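Local coordinates for ABC transporter, periplasmic solute-binding protein (PDB 4WED) that probably binds a solute, such as a peptide, nickel or heme, in the periplasm and passes it to an ABC transporter, as in its family 5 relatives, at residues A[58-63]-A[514-518]; A[337-343]-A[388-392]; A[365-371]-A[395-401]; A[434-440]-A[456-461]. All coordinates share one frame; numbering follows the deposited sequence.

Contact 1 of 4, residues A[58-63]-A[514-518]; sequences WAIQDL and YDMPY. With NA (sodium ion), chain B.
Asp62 swings its CG away from its backbone N (chi1 -177°), which carries the carboxylate across to Asp515, whose CG stays beside its N (chi1 -77°), and the two carboxylates share a sodium ion. This metal site of a family 5 solute-binding protein joins segment 58-63, which carries the short helix 58-61, to a loop close to the C-terminus. Asp62 grips the ion with both oxygens, OD2 at 2.3 Å and OD1 at 2.7 Å, while Asp515 gives OD1 and three waters complete the shell. Carboxylates suit a hard cation, whose charge probably offsets the repulsion between Asp62 OD2 and Asp515 OD1, 3.2 Å apart. A second shell fixes both ligands: Met516 N donates to Asp62 OD2 on its anti side (3.1 Å), Arg170 holds Asp62 OD1, and Thr512 holds Asp515 OD2. On one flank Tyr514 meets Trp58 edge-to-face, its CD1 over the indole 3.6 Å from Trp58 CD2, the planes at 83°. On the other, the bent chain of selenomethionine Met516 lays CE 3.7 Å from Ile60 CD1, and Leu63 CD2 touches both Met516 CG and the Tyr518 ring. Water 1, a sodium ligand, donates to Met516 O at 2.6 Å.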
loop_
_atom_site.group_PDB
_atom_site.type_symbol
_atom_site.label_atom_id
_atom_site.label_comp_id
_atom_site.label_asym_id
_atom_site.label_seq_id
_atom_site.Cartn_x
_atom_site.Cartn_y
_atom_site.Cartn_z
ATOM N N TRP A 58 -10.517 3.359 -7.917
ATOM C CA TRP A 58 -9.643 4.513 -7.608
ATOM C C TRP A 58 -8.813 4.968 -8.801
ATOM O O TRP A 58 -8.759 6.143 -9.119
ATOM C CB TRP A 58 -8.712 4.193 -6.442
ATOM C CG TRP A 58 -9.424 3.878 -5.147
ATOM C CD1 TRP A 58 -9.848 4.756 -4.214
ATOM C CD2 TRP A 58 -9.749 2.573 -4.643
ATOM N NE1 TRP A 58 -10.450 4.096 -3.165
ATOM C CE2 TRP A 58 -10.384 2.753 -3.396
ATOM C CE3 TRP A 58 -9.552 1.271 -5.127
ATOM C CZ2 TRP A 58 -10.847 1.687 -2.631
ATOM C CZ3 TRP A 58 -10.011 0.200 -4.374
ATOM C CH2 TRP A 58 -10.660 0.418 -3.131
ATOM N N ALA A 59 -8.172 4.026 -9.473
ATOM C CA ALA A 59 -7.341 4.357 -10.608
ATOM C C ALA A 59 -8.061 5.148 -11.697
ATOM O O ALA A 59 -7.452 5.905 -12.429
ATOM C CB ALA A 59 -6.757 3.082 -11.176
ATOM N N ILE A 60 -9.364 4.993 -11.798
ATOM C CA ILE A 60 -10.153 5.745 -12.795
ATOM C C ILE A 60 -10.314 7.160 -12.365
ATOM O O ILE A 60 -10.152 8.069 -13.179
ATOM C CB ILE A 60 -11.586 5.184 -12.961
ATOM C CG1 ILE A 60 -11.562 3.706 -13.388
ATOM C CG2 ILE A 60 -12.378 5.978 -13.988
ATOM C CD1 ILE A 60 -10.834 3.405 -14.692
ATOM N N GLN A 61 -10.562 7.355 -11.081
ATOM C CA GLN A 61 -10.690 8.673 -10.484
ATOM C C GLN A 61 -9.400 9.430 -10.665
ATOM O O GLN A 61 -9.392 10.616 -10.900
ATOM C CB GLN A 61 -11.030 8.552 -9.009
ATOM C CG GLN A 61 -12.506 8.424 -8.733
ATOM C CD GLN A 61 -12.801 7.749 -7.429
ATOM O OE1 GLN A 61 -12.213 6.746 -7.091
ATOM N NE2 GLN A 61 -13.722 8.302 -6.687
ATOM N N ASP A 62 -8.301 8.707 -10.582
ATOM C CA ASP A 62 -6.984 9.281 -10.718
ATOM C C ASP A 62 -6.753 9.868 -12.094
ATOM O O ASP A 62 -5.858 10.666 -12.280
ATOM C CB ASP A 62 -5.937 8.244 -10.371
ATOM C CG ASP A 62 -4.553 8.786 -10.419
ATOM O OD1 ASP A 62 -4.281 9.855 -9.877
ATOM O OD2 ASP A 62 -3.723 8.120 -11.013
ATOM N N LEU A 63 -7.550 9.442 -13.060
ATOM C CA LEU A 63 -7.505 9.977 -14.416
ATOM C C LEU A 63 -7.851 11.447 -14.605
ATOM O O LEU A 63 -7.276 12.108 -15.431
ATOM C CB LEU A 63 -8.399 9.148 -15.317
ATOM C CG LEU A 63 -7.823 7.783 -15.597
ATOM C CD1 LEU A 63 -8.879 6.930 -16.256
ATOM C CD2 LEU A 63 -6.615 7.957 -16.490
ATOM N N TYR A 514 -3.643 2.675 -6.276
ATOM C CA TYR A 514 -4.851 3.533 -6.408
ATOM C C TYR A 514 -4.693 4.516 -7.580
ATOM O O TYR A 514 -5.586 5.324 -7.855
ATOM C CB TYR A 514 -5.169 4.213 -5.059
ATOM C CG TYR A 514 -5.216 3.196 -3.966
ATOM C CD1 TYR A 514 -6.294 2.345 -3.847
ATOM C CD2 TYR A 514 -4.145 3.026 -3.083
ATOM C CE1 TYR A 514 -6.358 1.381 -2.855
ATOM C CE2 TYR A 514 -4.159 2.049 -2.084
ATOM C CZ TYR A 514 -5.281 1.228 -1.972
ATOM O OH TYR A 514 -5.331 0.231 -1.015
ATOM N N ASP A 515 -3.540 4.389 -8.253
ATOM C CA ASP A 515 -3.131 5.212 -9.379
ATOM C C ASP A 515 -3.262 4.417 -10.652
ATOM O O ASP A 515 -3.006 3.230 -10.641
ATOM C CB ASP A 515 -1.636 5.527 -9.297
ATOM C CG ASP A 515 -1.310 6.589 -8.287
ATOM O OD1 ASP A 515 -1.805 7.742 -8.436
ATOM O OD2 ASP A 515 -0.514 6.268 -7.363
HETATM N N MSE A 516 -3.532 5.124 -11.749
HETATM C CA MSE A 516 -3.442 4.586 -13.085
HETATM C C MSE A 516 -2.144 4.997 -13.748
HETATM O O MSE A 516 -1.899 6.173 -13.966
HETATM C CB MSE A 516 -4.597 5.194 -13.850
HETATM C CG MSE A 516 -4.659 4.653 -15.283
HETATM SE SE MSE A 516 -5.271 2.769 -15.304
HETATM C CE MSE A 516 -7.242 2.834 -15.147
ATOM N N PRO A 517 -1.315 4.025 -14.141
ATOM C CA PRO A 517 -0.035 4.330 -14.760
ATOM C C PRO A 517 -0.141 4.721 -16.236
ATOM O O PRO A 517 0.298 3.976 -17.114
ATOM C CB PRO A 517 0.750 3.009 -14.597
ATOM C CG PRO A 517 -0.320 1.960 -14.613
ATOM C CD PRO A 517 -1.599 2.579 -14.128
ATOM N N TYR A 518 -0.717 5.887 -16.502
ATOM C CA TYR A 518 -0.811 6.429 -17.871
ATOM C C TYR A 518 0.388 7.314 -18.219
ATOM O O TYR A 518 0.601 7.674 -19.395
ATOM C CB TYR A 518 -2.088 7.246 -18.040
ATOM C CG TYR A 518 -2.170 8.433 -17.124
ATOM C CD1 TYR A 518 -1.596 9.654 -17.462
ATOM C CD2 TYR A 518 -2.794 8.326 -15.890
ATOM C CE1 TYR A 518 -1.661 10.737 -16.588
ATOM C CE2 TYR A 518 -2.865 9.398 -15.010
ATOM C CZ TYR A 518 -2.303 10.602 -15.365
ATOM O OH TYR A 518 -2.374 11.647 -14.462
HETATM NA NA NA B . -1.723 9.185 -10.412
HETATM O O HOH W 1 -0.912 7.684 -12.158
HETATM O O HOH W 2 -1.996 10.690 -8.350
HETATM O O HOH W 3 -2.615 10.640 -11.599
#

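Contact 2 of 4, residues A[337-343]-A[388-392]; sequences RDAAAAS and EMKEV
Helix segments 339-343 and 388-392 cross at -57° with their axes 9.7 Å apart, and the backbones come nearest where Ser343 faces Val392. The apolar part of the contact is one methyl group: Val392 CG1, anti to its carbonyl carbon (chi1 -57°), is thereby set against helix 339-348, 3.7 Å from Ala342 CB and 4.0 Å from Ala339 CB. Alanine suits both places, since its short side chain lets the branched valine come down close to the helix surface. Ser343 spends its hydroxyl on its own helix, OG donating to Ala339 O at 2.8 Å from the face of that carbonyl opposite to the one used by Ser343 N. This packs the start of helix 339-348 on the C-terminal part of helix 378-392, the crossover helix of a beta-alpha-beta unit. Asp338 is the N-cap of helix 339-348, its OD1 accepting from Ala341 N at 3.0 Å. Just ahead of it, the long chain of Arg337 spans to the other helix, where NH2 forms a salt bridge with Glu391 OE1 at 3.2 Å, near the guanidinium edge. Glu388 OE2 lies over the centre of that group, 4.2 Å from Arg337 NE, an attraction of charges alone, while Glu388 OE1 accepts from Asp301 N.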
loop_
_atom_site.group_PDB
_atom_site.type_symbol
_atom_site.label_atom_id
_atom_site.label_comp_id
_atom_site.label_asym_id
_atom_site.label_seq_id
_atom_site.Cartn_x
_atom_site.Cartn_y
_atom_site.Cartn_z
ATOM N N ARG A 337 18.915 -17.939 4.439
ATOM C CA ARG A 337 18.699 -19.144 5.257
ATOM C C ARG A 337 20.021 -19.660 5.852
ATOM O O ARG A 337 20.976 -19.929 5.123
ATOM C CB ARG A 337 17.991 -20.274 4.472
ATOM C CG ARG A 337 17.319 -21.266 5.412
ATOM C CD ARG A 337 16.980 -22.659 4.871
ATOM N NE ARG A 337 16.866 -22.854 3.415
ATOM C CZ ARG A 337 16.612 -24.046 2.841
ATOM N NH1 ARG A 337 16.490 -24.162 1.522
ATOM N NH2 ARG A 337 16.465 -25.135 3.594
ATOM N N ASP A 338 20.075 -19.792 7.176
ATOM C CA ASP A 338 21.265 -20.365 7.803
ATOM C C ASP A 338 20.906 -21.427 8.838
ATOM O O ASP A 338 20.771 -21.161 10.011
ATOM C CB ASP A 338 22.103 -19.228 8.404
ATOM C CG ASP A 338 23.541 -19.618 8.622
ATOM O OD1 ASP A 338 23.784 -20.795 8.939
ATOM O OD2 ASP A 338 24.417 -18.739 8.485
ATOM N N ALA A 339 20.741 -22.651 8.384
ATOM C CA ALA A 339 20.331 -23.731 9.263
ATOM C C ALA A 339 21.349 -23.986 10.340
ATOM O O ALA A 339 20.984 -24.385 11.432
ATOM C CB ALA A 339 20.103 -25.007 8.481
ATOM N N ALA A 340 22.615 -23.754 10.053
ATOM C CA ALA A 340 23.660 -24.078 11.027
ATOM C C ALA A 340 23.632 -23.053 12.153
ATOM O O ALA A 340 23.649 -23.394 13.340
ATOM C CB ALA A 340 25.036 -24.128 10.367
ATOM N N ALA A 341 23.575 -21.796 11.789
ATOM C CA ALA A 341 23.422 -20.757 12.805
ATOM C C ALA A 341 22.120 -20.910 13.638
ATOM O O ALA A 341 22.136 -20.745 14.863
ATOM C CB ALA A 341 23.487 -19.390 12.154
ATOM N N ALA A 342 21.017 -21.282 12.993
ATOM C CA ALA A 342 19.769 -21.484 13.712
ATOM C C ALA A 342 19.853 -22.593 14.760
ATOM O O ALA A 342 19.433 -22.430 15.915
ATOM C CB ALA A 342 18.656 -21.761 12.719
ATOM N N SER A 343 20.396 -23.733 14.347
ATOM C CA SER A 343 20.607 -24.878 15.235
ATOM C C SER A 343 21.473 -24.486 16.447
ATOM O O SER A 343 21.258 -24.915 17.578
ATOM C CB SER A 343 21.365 -25.968 14.450
ATOM O OG SER A 343 20.644 -26.377 13.305
ATOM N N GLU A 388 11.433 -26.487 6.493
ATOM C CA GLU A 388 12.653 -25.801 6.837
ATOM C C GLU A 388 12.928 -25.789 8.337
ATOM O O GLU A 388 14.077 -25.886 8.741
ATOM C CB GLU A 388 12.589 -24.377 6.319
ATOM C CG GLU A 388 12.755 -24.330 4.816
ATOM C CD GLU A 388 12.439 -22.974 4.242
ATOM O OE1 GLU A 388 11.999 -22.099 5.025
ATOM O OE2 GLU A 388 12.636 -22.777 3.019
HETATM N N MSE A 389 11.874 -25.644 9.139
HETATM C CA MSE A 389 11.927 -25.781 10.601
HETATM C C MSE A 389 12.318 -27.168 11.044
HETATM O O MSE A 389 13.068 -27.380 12.007
HETATM C CB MSE A 389 10.513 -25.502 11.081
HETATM C CG MSE A 389 10.079 -24.056 10.855
HETATM SE SE MSE A 389 11.383 -22.857 11.715
HETATM C CE MSE A 389 12.711 -22.495 10.282
ATOM N N LYS A 390 11.829 -28.144 10.316
ATOM C CA LYS A 390 12.179 -29.486 10.608
ATOM C C LYS A 390 13.696 -29.589 10.553
ATOM O O LYS A 390 14.291 -30.149 11.461
ATOM C CB LYS A 390 11.476 -30.429 9.632
ATOM C CG LYS A 390 12.029 -31.850 9.590
ATOM C CD LYS A 390 11.339 -32.772 10.575
ATOM C CE LYS A 390 11.924 -34.163 10.447
ATOM N NZ LYS A 390 10.879 -35.205 10.517
ATOM N N GLU A 391 14.322 -29.013 9.525
ATOM C CA GLU A 391 15.782 -29.126 9.340
ATOM C C GLU A 391 16.579 -28.532 10.499
ATOM O O GLU A 391 17.661 -29.002 10.768
ATOM C CB GLU A 391 16.229 -28.488 8.016
ATOM C CG GLU A 391 16.003 -29.379 6.788
ATOM C CD GLU A 391 16.043 -28.622 5.453
ATOM O OE1 GLU A 391 15.350 -27.583 5.328
ATOM O OE2 GLU A 391 16.748 -29.062 4.518
ATOM N N VAL A 392 16.056 -27.502 11.177
ATOM C CA VAL A 392 16.725 -26.927 12.367
ATOM C C VAL A 392 16.257 -27.519 13.689
ATOM O O VAL A 392 16.763 -27.135 14.747
ATOM C CB VAL A 392 16.571 -25.402 12.454
ATOM C CG1 VAL A 392 17.109 -24.767 11.197
ATOM C CG2 VAL A 392 15.121 -24.958 12.682
#

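Contact 3 of 4, residues A[365-371]-A[395-401]; sequences TLELVVS and DLVIRSV
Thr365 opens the pairing opposite Asp395, its OG1 making a weak hydrogen bond to Asp395 OD2 at 3.4 Å. From here the strands run parallel in register as the two strands of a beta-alpha-beta unit whose helix is 378-392. Leu366 N donates to Asp395 O and Leu366 O accepts from Val397 N (2.9 Å), the two-way link of a parallel pair. Glu367 packs CB against Val397 CG2 (3.6 Å). Its chain, extended with CG anti to the backbone N (chi1 -175°), carries OE1 over the centre of the Arg399 guanidinium, 3.1 Å from NH2, with the planes 57° apart. This salt bridge rests on charge, because no N-H points at the oxygen. A leucine in place of the arginine would probably leave the Glu367 carboxylate without the cation it faces on strand 395-400. On the face toward helix 378-392, Leu368 CD2 meets Leu396 CD2 at 3.8 Å, leucines suiting that buried side. Val369 places CG2 beside the guanidinium, 3.8 Å from Arg399 NH2. Val370 packs CG2 on Ile398 CG2 (3.9 Å), its N bonded to Arg399 O, and Ser371 OG donates to Val401 O at 2.9 Å, from above the carbonyl plane. The leucines, Val370 and Ile398 thus put mostly apolar surface toward the helix, while the other face, partly exposed, can carry a charged pair.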
loop_
_atom_site.group_PDB
_atom_site.type_symbol
_atom_site.label_atom_id
_atom_site.label_comp_id
_atom_site.label_asym_id
_atom_site.label_seq_id
_atom_site.Cartn_x
_atom_site.Cartn_y
_atom_site.Cartn_z
ATOM N N THR A 365 7.591 -27.458 19.624
ATOM C CA THR A 365 6.438 -27.567 18.743
ATOM C C THR A 365 5.794 -26.204 18.665
ATOM O O THR A 365 5.512 -25.609 19.698
ATOM C CB THR A 365 5.435 -28.561 19.308
ATOM O OG1 THR A 365 6.055 -29.845 19.327
ATOM C CG2 THR A 365 4.237 -28.658 18.428
ATOM N N LEU A 366 5.605 -25.702 17.447
ATOM C CA LEU A 366 4.916 -24.427 17.217
ATOM C C LEU A 366 3.796 -24.601 16.217
ATOM O O LEU A 366 3.923 -25.368 15.265
ATOM C CB LEU A 366 5.889 -23.393 16.712
ATOM C CG LEU A 366 6.918 -23.004 17.774
ATOM C CD1 LEU A 366 8.101 -22.318 17.118
ATOM C CD2 LEU A 366 6.290 -22.136 18.869
ATOM N N GLU A 367 2.688 -23.907 16.460
ATOM C CA GLU A 367 1.514 -23.995 15.618
ATOM C C GLU A 367 1.405 -22.778 14.720
ATOM O O GLU A 367 1.187 -21.680 15.169
ATOM C CB GLU A 367 0.255 -24.167 16.453
ATOM C CG GLU A 367 -0.980 -24.391 15.583
ATOM C CD GLU A 367 -2.301 -24.297 16.330
ATOM O OE1 GLU A 367 -2.763 -23.164 16.592
ATOM O OE2 GLU A 367 -2.901 -25.360 16.620
ATOM N N LEU A 368 1.545 -23.003 13.428
ATOM C CA LEU A 368 1.331 -21.981 12.437
ATOM C C LEU A 368 -0.126 -22.031 11.949
ATOM O O LEU A 368 -0.569 -23.014 11.323
ATOM C CB LEU A 368 2.295 -22.201 11.278
ATOM C CG LEU A 368 2.149 -21.242 10.095
ATOM C CD1 LEU A 368 1.946 -19.788 10.517
ATOM C CD2 LEU A 368 3.373 -21.392 9.208
ATOM N N VAL A 369 -0.863 -20.963 12.255
ATOM C CA VAL A 369 -2.242 -20.860 11.861
ATOM C C VAL A 369 -2.309 -20.111 10.542
ATOM O O VAL A 369 -1.669 -19.076 10.384
ATOM C CB VAL A 369 -3.121 -20.198 12.944
ATOM C CG1 VAL A 369 -4.596 -20.178 12.517
ATOM C CG2 VAL A 369 -2.995 -20.956 14.260
ATOM N N VAL A 370 -3.061 -20.666 9.586
ATOM C CA VAL A 370 -3.192 -20.055 8.266
ATOM C C VAL A 370 -4.629 -20.143 7.748
ATOM O O VAL A 370 -5.377 -21.050 8.119
ATOM C CB VAL A 370 -2.269 -20.724 7.238
ATOM C CG1 VAL A 370 -0.805 -20.506 7.594
ATOM C CG2 VAL A 370 -2.592 -22.209 7.105
ATOM N N SER A 371 -5.002 -19.187 6.897
ATOM C CA SER A 371 -6.257 -19.248 6.137
ATOM C C SER A 371 -5.992 -18.947 4.674
ATOM O O SER A 371 -5.688 -17.801 4.344
ATOM C CB SER A 371 -7.293 -18.254 6.668
ATOM O OG SER A 371 -8.511 -18.412 5.957
ATOM N N ASP A 395 9.375 -28.495 15.240
ATOM C CA ASP A 395 8.212 -29.275 14.769
ATOM C C ASP A 395 7.035 -28.321 14.505
ATOM O O ASP A 395 6.314 -27.911 15.421
ATOM C CB ASP A 395 7.835 -30.360 15.805
ATOM C CG ASP A 395 6.550 -31.149 15.428
ATOM O OD1 ASP A 395 6.336 -31.471 14.243
ATOM O OD2 ASP A 395 5.751 -31.448 16.341
ATOM N N LEU A 396 6.864 -27.950 13.249
ATOM C CA LEU A 396 5.837 -26.988 12.898
ATOM C C LEU A 396 4.509 -27.708 12.576
ATOM O O LEU A 396 4.391 -28.477 11.604
ATOM C CB LEU A 396 6.302 -26.115 11.729
ATOM C CG LEU A 396 5.466 -24.841 11.478
ATOM C CD1 LEU A 396 6.014 -23.614 12.197
ATOM C CD2 LEU A 396 5.374 -24.507 10.016
ATOM N N VAL A 397 3.517 -27.502 13.418
ATOM C CA VAL A 397 2.185 -27.986 13.090
ATOM C C VAL A 397 1.364 -26.863 12.397
ATOM O O VAL A 397 1.327 -25.700 12.859
ATOM C CB VAL A 397 1.438 -28.606 14.321
ATOM C CG1 VAL A 397 2.346 -29.564 15.103
ATOM C CG2 VAL A 397 0.892 -27.549 15.257
ATOM N N ILE A 398 0.696 -27.230 11.297
ATOM C CA ILE A 398 -0.137 -26.296 10.554
ATOM C C ILE A 398 -1.618 -26.529 10.838
ATOM O O ILE A 398 -2.115 -27.641 10.732
ATOM C CB ILE A 398 0.111 -26.422 9.046
ATOM C CG1 ILE A 398 1.614 -26.294 8.774
ATOM C CG2 ILE A 398 -0.698 -25.378 8.275
ATOM C CD1 ILE A 398 2.036 -26.702 7.379
ATOM N N ARG A 399 -2.304 -25.462 11.207
ATOM C CA ARG A 399 -3.751 -25.448 11.315
ATOM C C ARG A 399 -4.287 -24.476 10.225
ATOM O O ARG A 399 -4.153 -23.238 10.331
ATOM C CB ARG A 399 -4.161 -25.060 12.743
ATOM C CG ARG A 399 -5.645 -25.217 13.053
ATOM C CD ARG A 399 -5.912 -25.102 14.548
ATOM N NE ARG A 399 -5.756 -23.729 15.040
ATOM C CZ ARG A 399 -5.810 -23.373 16.324
ATOM N NH1 ARG A 399 -6.012 -24.290 17.269
ATOM N NH2 ARG A 399 -5.656 -22.103 16.672
ATOM N N SER A 400 -4.829 -25.077 9.160
ATOM C CA SER A 400 -5.349 -24.386 7.963
ATOM C C SER A 400 -6.827 -24.114 8.203
ATOM O O SER A 400 -7.568 -25.034 8.512
ATOM C CB SER A 400 -5.157 -25.282 6.711
ATOM O OG SER A 400 -5.221 -24.563 5.478
ATOM N N VAL A 401 -7.258 -22.865 8.061
ATOM C CA VAL A 401 -8.591 -22.419 8.553
ATOM C C VAL A 401 -9.417 -21.655 7.481
ATOM O O VAL A 401 -8.882 -21.274 6.442
ATOM C CB VAL A 401 -8.418 -21.570 9.856
ATOM C CG1 VAL A 401 -9.746 -21.168 10.480
ATOM C CG2 VAL A 401 -7.663 -22.370 10.894
#

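Contact 4 of 4, residues A[434-440]-A[456-461]; sequences VALCLST and LDPLIN
The carboxylate of Asp457 is met at OD1, on its syn side and 20° out of its plane, by Ser439 N (2.9 Å), and its OD2 lies closely against Ser439 CB. The other flat group, the amide of Asn461, turns OD1 to Leu438 CD1 at 3.3 Å. The arrangement is a contact between two helices successive in the chain, linked by a loop: the C-terminal turn of helix 430-437 and the residues leaving it pack on the first turn of helix 457-465. Aspartate suits its place, as the start of a helix would probably stabilise its negative charge while it takes up an N-H of the chain just after the other helix. With alanine in its place, Ser439 N is likely to lose this acceptor and water 4 one of its two partners. The rest of the contact is apolar. Leu438, the first residue to leave helical geometry, has CG anti to its backbone N (chi1 -173°), which brings CD1 against Ile460, 4.0 Å from Ile460 CB. Ile460 in turn stretches its long branch back, CD1 3.7 Å from Cys437 CB, and Leu456 CD2 borders the same cysteine. Leu456 also packs on helix 471-485, while Lys448 NZ takes up Leu438 O and Ala435 O. Water 4 completes the join, donating to Cys437 O at 2.7 Å and to Asp457 OD1 at 2.8 Å.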
loop_
_atom_site.group_PDB
_atom_site.type_symbol
_atom_site.label_atom_id
_atom_site.label_comp_id
_atom_site.label_asym_id
_atom_site.label_seq_id
_atom_site.Cartn_x
_atom_site.Cartn_y
_atom_site.Cartn_z
ATOM N N VAL A 434 0.929 1.645 13.834
ATOM C CA VAL A 434 -0.039 1.947 14.831
ATOM C C VAL A 434 -1.045 0.807 14.941
ATOM O O VAL A 434 -1.304 0.310 16.041
ATOM C CB VAL A 434 -0.747 3.272 14.496
ATOM C CG1 VAL A 434 -2.029 3.431 15.300
ATOM C CG2 VAL A 434 0.197 4.454 14.777
ATOM N N ALA A 435 -1.619 0.397 13.806
ATOM C CA ALA A 435 -2.705 -0.561 13.829
ATOM C C ALA A 435 -2.246 -1.944 14.297
ATOM O O ALA A 435 -3.002 -2.638 14.984
ATOM C CB ALA A 435 -3.351 -0.663 12.471
ATOM N N LEU A 436 -1.013 -2.330 13.950
ATOM C CA LEU A 436 -0.559 -3.685 14.198
ATOM C C LEU A 436 0.426 -3.799 15.357
ATOM O O LEU A 436 0.744 -4.903 15.783
ATOM C CB LEU A 436 0.109 -4.264 12.946
ATOM C CG LEU A 436 -0.735 -4.326 11.662
ATOM C CD1 LEU A 436 0.115 -4.949 10.548
ATOM C CD2 LEU A 436 -2.023 -5.122 11.826
ATOM N N CYS A 437 0.932 -2.674 15.838
ATOM C CA CYS A 437 1.981 -2.718 16.828
ATOM C C CYS A 437 1.735 -1.911 18.096
ATOM O O CYS A 437 2.308 -2.238 19.120
ATOM C CB CYS A 437 3.293 -2.300 16.203
ATOM S SG CYS A 437 3.847 -3.419 14.902
ATOM N N LEU A 438 0.902 -0.879 18.064
ATOM C CA LEU A 438 0.629 -0.119 19.280
ATOM C C LEU A 438 -0.430 -0.843 20.144
ATOM O O LEU A 438 -1.570 -1.016 19.702
ATOM C CB LEU A 438 0.171 1.310 18.921
ATOM C CG LEU A 438 -0.027 2.385 20.056
ATOM C CD1 LEU A 438 1.255 2.979 20.611
ATOM C CD2 LEU A 438 -0.861 3.533 19.542
ATOM N N SER A 439 -0.058 -1.264 21.359
ATOM C CA SER A 439 -1.030 -1.874 22.312
ATOM C C SER A 439 -2.335 -1.110 22.448
ATOM O O SER A 439 -3.396 -1.702 22.372
ATOM C CB SER A 439 -0.464 -2.009 23.731
ATOM O OG SER A 439 0.346 -3.154 23.846
ATOM N N THR A 440 -2.240 0.196 22.699
ATOM C CA THR A 440 -3.395 1.001 23.049
ATOM C C THR A 440 -4.381 1.157 21.885
ATOM O O THR A 440 -5.548 1.338 22.115
ATOM C CB THR A 440 -2.962 2.376 23.594
ATOM O OG1 THR A 440 -2.092 3.016 22.664
ATOM C CG2 THR A 440 -2.235 2.220 24.914
ATOM N N LEU A 456 7.584 -0.920 23.607
ATOM C CA LEU A 456 7.387 -0.492 22.233
ATOM C C LEU A 456 6.435 0.692 22.090
ATOM O O LEU A 456 6.647 1.597 21.261
ATOM C CB LEU A 456 6.828 -1.639 21.421
ATOM C CG LEU A 456 6.754 -1.429 19.908
ATOM C CD1 LEU A 456 8.095 -1.000 19.340
ATOM C CD2 LEU A 456 6.265 -2.689 19.190
ATOM N N ASP A 457 5.357 0.670 22.853
ATOM C CA ASP A 457 4.403 1.760 22.771
ATOM C C ASP A 457 5.099 3.103 22.871
ATOM O O ASP A 457 4.947 3.939 21.990
ATOM C CB ASP A 457 3.291 1.605 23.809
ATOM C CG ASP A 457 2.273 0.535 23.390
ATOM O OD1 ASP A 457 2.403 -0.076 22.269
ATOM O OD2 ASP A 457 1.351 0.294 24.185
ATOM N N PRO A 458 5.922 3.287 23.890
ATOM C CA PRO A 458 6.574 4.582 24.015
ATOM C C PRO A 458 7.317 5.018 22.766
ATOM O O PRO A 458 7.361 6.185 22.437
ATOM C CB PRO A 458 7.544 4.363 25.178
ATOM C CG PRO A 458 6.873 3.348 26.021
ATOM C CD PRO A 458 6.200 2.420 25.049
ATOM N N LEU A 459 7.894 4.075 22.061
ATOM C CA LEU A 459 8.701 4.397 20.898
ATOM C C LEU A 459 7.785 4.700 19.742
ATOM O O LEU A 459 8.050 5.617 18.956
ATOM C CB LEU A 459 9.591 3.211 20.548
ATOM C CG LEU A 459 10.510 2.737 21.672
ATOM C CD1 LEU A 459 11.147 1.401 21.264
ATOM C CD2 LEU A 459 11.555 3.809 21.977
ATOM N N ILE A 460 6.693 3.954 19.636
ATOM C CA ILE A 460 5.707 4.272 18.581
ATOM C C ILE A 460 5.084 5.651 18.803
ATOM O O ILE A 460 5.049 6.463 17.865
ATOM C CB ILE A 460 4.612 3.191 18.425
ATOM C CG1 ILE A 460 5.243 1.848 18.012
ATOM C CG2 ILE A 460 3.584 3.614 17.369
ATOM C CD1 ILE A 460 4.277 0.682 18.085
ATOM N N ASN A 461 4.639 5.922 20.044
ATOM C CA ASN A 461 4.087 7.236 20.435
ATOM C C ASN A 461 5.022 8.409 20.145
ATOM O O ASN A 461 4.604 9.475 19.678
ATOM C CB ASN A 461 3.721 7.238 21.923
ATOM C CG ASN A 461 2.498 6.368 22.234
ATOM O OD1 ASN A 461 1.566 6.210 21.412
ATOM N ND2 ASN A 461 2.483 5.811 23.437
HETATM O O HOH W 4 3.274 -2.595 21.570
#

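In the fold
All four contacts are partly buried. Contact 1 lies nearest the centre of the chain and brings together regions near its two ends; the other three are nested within the long loop it closes, on the far side of that centre. Its chemistry is metal coordination and aromatic packing. Contacts 2 and 3, whose centres are about 18 Å apart, share a beta-alpha-beta unit: contact 3 pairs its strands, while contact 2 packs the end of its helix on helix 339-348. Contact 2, centred about 32 Å from the chain centre, is the farthest out and has no hydrogen bond across it, relying on small apolar contacts and charges. Contact 4 joins successive helices through one carboxylate, a water and apolar packing of Ile460 and Leu438.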